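Local atomic coordinates of purine nucleoside phosphorylase (PDB entry 3KHS), a protein that probably catalyses the phosphate-dependent cleavage of purine nucleosides to free base and ribose 1-phosphate in purine salvage. Residues Pro96-Lys101 with Thr222-His227; Gly115-Ser120 with Ile205-Gly210. All coordinates share one frame; numbering follows the deposited sequence.

Interaction 1: residues Pro96-Lys101 with Thr222-His227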
# COMPACT_ATOMS: atom_id res chain seq x y z
N PRO B 96 13.69 5.52 -16.34
CA PRO B 96 13.74 5.88 -17.77
C PRO B 96 12.96 7.17 -18.07
O PRO B 96 13.29 7.89 -19.01
CB PRO B 96 13.16 4.64 -18.46
CG PRO B 96 13.52 3.51 -17.52
CD PRO B 96 13.23 4.13 -16.16
N MET B 97 11.94 7.49 -17.27
CA MET B 97 11.20 8.73 -17.49
C MET B 97 12.08 9.92 -17.13
O MET B 97 11.98 11.00 -17.75
CB MET B 97 9.92 8.82 -16.65
CG MET B 97 8.73 8.05 -17.19
SD MET B 97 8.27 8.45 -18.85
CE MET B 97 9.06 7.09 -19.77
N ARG B 98 12.91 9.75 -16.11
CA ARG B 98 13.80 10.83 -15.71
C ARG B 98 14.84 10.99 -16.83
O ARG B 98 15.23 12.10 -17.18
CB ARG B 98 14.44 10.53 -14.36
CG ARG B 98 13.44 10.57 -13.21
CD ARG B 98 14.10 10.40 -11.84
NE ARG B 98 13.13 10.53 -10.74
CZ ARG B 98 12.27 9.58 -10.36
NH1 ARG B 98 12.25 8.42 -10.99
NH2 ARG B 98 11.42 9.78 -9.36
N VAL B 99 15.26 9.87 -17.41
CA VAL B 99 16.21 9.90 -18.52
C VAL B 99 15.57 10.63 -19.71
O VAL B 99 16.19 11.51 -20.32
CB VAL B 99 16.63 8.46 -18.90
CG1 VAL B 99 17.44 8.44 -20.15
CG2 VAL B 99 17.43 7.82 -17.75
N PHE B 100 14.34 10.27 -20.06
CA PHE B 100 13.62 10.94 -21.14
C PHE B 100 13.72 12.45 -20.94
O PHE B 100 14.04 13.17 -21.87
CB PHE B 100 12.14 10.55 -21.15
CG PHE B 100 11.82 9.36 -22.02
CD1 PHE B 100 12.78 8.41 -22.31
CD2 PHE B 100 10.54 9.17 -22.49
CE1 PHE B 100 12.47 7.30 -23.04
CE2 PHE B 100 10.21 8.04 -23.24
CZ PHE B 100 11.17 7.11 -23.51
N LYS B 101 13.42 12.92 -19.74
CA LYS B 101 13.48 14.35 -19.46
C LYS B 101 14.88 14.91 -19.72
O LYS B 101 15.03 15.93 -20.39
CB LYS B 101 13.09 14.64 -18.02
CG LYS B 101 13.13 16.12 -17.64
CD LYS B 101 13.42 16.29 -16.16
CE LYS B 101 12.91 17.62 -15.61
NZ LYS B 101 13.20 18.74 -16.52
N THR B 222 3.75 8.34 -15.53
CA THR B 222 3.20 9.65 -15.87
C THR B 222 3.31 10.61 -14.69
O THR B 222 3.35 11.83 -14.87
CB THR B 222 1.72 9.57 -16.33
OG1 THR B 222 0.90 9.09 -15.25
CG2 THR B 222 1.60 8.63 -17.52
N ILE B 223 3.35 10.08 -13.48
CA ILE B 223 3.49 10.96 -12.33
C ILE B 223 4.88 11.62 -12.42
O ILE B 223 5.02 12.81 -12.20
CB ILE B 223 3.47 10.20 -10.99
CG1 ILE B 223 2.06 9.68 -10.70
CG2 ILE B 223 3.98 11.12 -9.86
CD1 ILE B 223 2.02 8.81 -9.45
N VAL B 224 5.88 10.82 -12.75
CA VAL B 224 7.25 11.30 -12.85
C VAL B 224 7.44 12.19 -14.09
O VAL B 224 8.06 13.24 -14.01
CB VAL B 224 8.20 10.11 -12.88
CG1 VAL B 224 9.61 10.57 -13.19
CG2 VAL B 224 8.11 9.36 -11.53
N ALA B 225 6.88 11.78 -15.22
CA ALA B 225 6.96 12.56 -16.44
C ALA B 225 6.37 13.96 -16.19
O ALA B 225 7.01 14.99 -16.46
CB ALA B 225 6.16 11.85 -17.52
N LYS B 226 5.16 13.98 -15.66
CA LYS B 226 4.45 15.22 -15.39
C LYS B 226 5.25 16.12 -14.48
O LYS B 226 5.31 17.33 -14.67
CB LYS B 226 3.11 14.94 -14.72
CG LYS B 226 2.14 16.12 -14.76
CD LYS B 226 1.76 16.46 -16.20
CE LYS B 226 1.27 17.88 -16.29
NZ LYS B 226 0.09 18.09 -15.42
N HIS B 227 5.85 15.50 -13.47
CA HIS B 227 6.65 16.22 -12.51
C HIS B 227 7.87 16.81 -13.20
O HIS B 227 8.35 17.86 -12.80
CB HIS B 227 7.04 15.27 -11.38
CG HIS B 227 8.12 15.79 -10.49
ND1 HIS B 227 9.46 15.66 -10.79
CD2 HIS B 227 8.06 16.45 -9.30
CE1 HIS B 227 10.18 16.21 -9.82
NE2 HIS B 227 9.36 16.69 -8.91

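Interaction 2: residues Gly115-Ser120 with Ile205-Gly210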
# COMPACT_ATOMS: atom_id res chain seq x y z
N GLY B 115 -6.87 -4.69 -18.47
CA GLY B 115 -8.13 -5.41 -18.37
C GLY B 115 -9.25 -4.41 -18.27
O GLY B 115 -9.19 -3.49 -17.45
N GLY B 116 -10.26 -4.56 -19.12
CA GLY B 116 -11.38 -3.64 -19.09
C GLY B 116 -12.41 -3.98 -18.02
O GLY B 116 -12.77 -5.12 -17.85
N LEU B 117 -12.86 -2.96 -17.29
CA LEU B 117 -13.85 -3.11 -16.24
C LEU B 117 -15.14 -2.45 -16.75
O LEU B 117 -16.24 -2.87 -16.39
CB LEU B 117 -13.36 -2.41 -14.98
CG LEU B 117 -12.10 -3.07 -14.35
CD1 LEU B 117 -11.39 -2.10 -13.44
CD2 LEU B 117 -12.50 -4.34 -13.58
N ASN B 118 -15.00 -1.43 -17.59
CA ASN B 118 -16.14 -0.71 -18.15
C ASN B 118 -17.01 -1.65 -19.00
O ASN B 118 -16.55 -2.23 -19.97
CB ASN B 118 -15.66 0.46 -19.01
CG ASN B 118 -16.79 1.40 -19.41
OD1 ASN B 118 -17.72 1.02 -20.11
ND2 ASN B 118 -16.71 2.62 -18.95
N PRO B 119 -18.29 -1.76 -18.65
CA PRO B 119 -19.28 -2.62 -19.33
C PRO B 119 -19.29 -2.57 -20.86
O PRO B 119 -19.61 -3.55 -21.50
CB PRO B 119 -20.62 -2.15 -18.77
CG PRO B 119 -20.26 -1.55 -17.45
CD PRO B 119 -18.96 -0.84 -17.72
N SER B 120 -18.95 -1.42 -21.43
CA SER B 120 -19.01 -1.30 -22.88
C SER B 120 -17.70 -1.58 -23.62
O SER B 120 -17.65 -1.51 -24.84
CB SER B 120 -19.54 0.07 -23.27
OG SER B 120 -18.77 1.06 -22.64
N ILE B 205 -14.21 -3.59 -5.64
CA ILE B 205 -13.74 -2.36 -5.04
C ILE B 205 -13.19 -1.40 -6.12
O ILE B 205 -13.45 -0.20 -6.09
CB ILE B 205 -12.67 -2.66 -4.02
CG1 ILE B 205 -13.31 -3.39 -2.83
CG2 ILE B 205 -11.99 -1.37 -3.62
CD1 ILE B 205 -12.30 -4.25 -1.99
N LEU B 206 -12.49 -1.95 -7.10
CA LEU B 206 -11.94 -1.13 -8.16
C LEU B 206 -13.05 -0.45 -8.97
O LEU B 206 -12.86 0.67 -9.46
CB LEU B 206 -11.08 -1.98 -9.08
CG LEU B 206 -9.59 -2.00 -8.77
CD1 LEU B 206 -9.31 -2.15 -7.28
CD2 LEU B 206 -8.95 -3.11 -9.59
N ARG B 207 -14.19 -1.13 -9.12
CA ARG B 207 -15.31 -0.57 -9.85
C ARG B 207 -15.92 0.49 -9.00
O ARG B 207 -16.29 1.56 -9.49
CB ARG B 207 -16.37 -1.62 -10.14
CG ARG B 207 -16.01 -2.45 -11.31
CD ARG B 207 -17.12 -3.38 -11.68
NE ARG B 207 -16.73 -3.98 -12.94
CZ ARG B 207 -17.31 -5.04 -13.46
NH1 ARG B 207 -18.32 -5.61 -12.81
NH2 ARG B 207 -16.85 -5.54 -14.60
N LEU B 208 -16.04 0.22 -7.72
CA LEU B 208 -16.59 1.20 -6.82
C LEU B 208 -15.70 2.45 -6.83
O LEU B 208 -16.19 3.54 -6.55
CB LEU B 208 -16.67 0.59 -5.42
CG LEU B 208 -17.48 1.21 -4.29
CD1 LEU B 208 -18.71 1.98 -4.80
CD2 LEU B 208 -17.93 0.05 -3.38
N MET B 209 -14.41 2.32 -7.16
CA MET B 209 -13.55 3.52 -7.19
C MET B 209 -13.66 4.30 -8.50
O MET B 209 -13.07 5.36 -8.64
CB MET B 209 -12.08 3.15 -6.94
CG MET B 209 -11.74 2.91 -5.51
SD MET B 209 -10.22 1.95 -5.34
CE MET B 209 -10.02 2.05 -3.50
N GLY B 210 -14.41 3.76 -9.45
CA GLY B 210 -14.56 4.44 -10.72
C GLY B 210 -13.54 4.05 -11.78
O GLY B 210 -13.23 4.83 -12.68

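Interaction 1: residues Pro96-Lys101 with Thr222-His227
V224 pushes its CG1 methyl into the angle between M97 and R98, where helices 95-102 and 219-227 run nearly parallel, their segment axes 9.0 Å apart and crossing at -24°. With CG1 anti to the backbone N (chi1 172°), this branch lies 3.9 Å from M97 CB and 3.8 Å from R98 CG. It also sits over the centre of one face of the R98 guanidinium, 4.0 Å above the plane, and the two side chains cross at about a right angle. The buried side is closed by M97, whose SD passes 4.2 Å from A225 CB. Bends at chi2 and chi3 then carry its CE away from the partner helix and onto one face of the F100 ring. The R98 side is looser and partly exposed: H227 turns its ring this way without touching across, and R98 spends its polar end on P143 O, bonded by NH2, and T94 OG1, bonded by NH1. No hydrogen bond joins the two segments. Helix 3-15 packs against R98 and V99, strand 73-79 lies against P96, M97 and F100, and strand 131-134 supports T222 and I223.

Interaction 2: residues Gly115-Ser120 with Ile205-Gly210
R207 NH2 is held by two backbone carbonyls, one across the contact and one beyond it. Its bond to L117 O is weak, at 3.3 Å with an N-H...O angle of only 123°; the stronger partner is A243 O, while NH1 makes a weak bond to S244 O. The contact joins the residue just after strand 107-116, in the mixed sheet of this phosphorylase fold, to the C-terminal turn of helix 200-208, which closes in a Schellman motif. There G210 adopts positive phi, and G210 N bonds to R207 O at 2.9 Å. R207 reaches L117 because its chain is extended from CG to NE, laying NE 4.2 Å from L117 CB before the guanidinium meets the carbonyl obliquely. The apolar half is a looser touch, with L117 CD1 4.4 Å from L206 CB. Both leucines are buried against V214 of strand 213-215, so they meet beside a shared strand, whereas R207 lies on a partly exposed side of the helix. The same helix carries C203, disulfide-bonded to C246, which R207 also touches; the arginine and the disulfide thus both tie this helix to the chain following strand 231-241. Just after R207, L208 packs on L208 of the third subunit and M209 on I205 of the second subunit, which places this end of the helix at the trimer interface. Beyond the strand, N118 opens an Asx turn. N118 OD1 accepts from S120 N in the carbonyl plane at 3.0 Å and from S120 OG, tilted 34° out of that plane, at 2.7 Å, while N118 ND2 donates to D212 OD1.

Both contacts join the same two regions of the chain, since helix 95-102 leads into strand 107-116 and helix 200-208 comes shortly before helix 219-227. Their centres lie about 27 Å apart. Both are buried, but interaction 1, helix on helix about 10 Å from the centre of the chain, is deep and pure packing. Interaction 2, about 20 Å from that centre, is peripheral: it joins the loop just after a strand to the last turn of a helix and adds a weak polar bond, with R207 on its partly exposed side. R98 offers a face to a methyl, R207 an N-H to a carbonyl. Neighbouring subunits pack on I223, outside the contact itself, and on I205, L208 and M209.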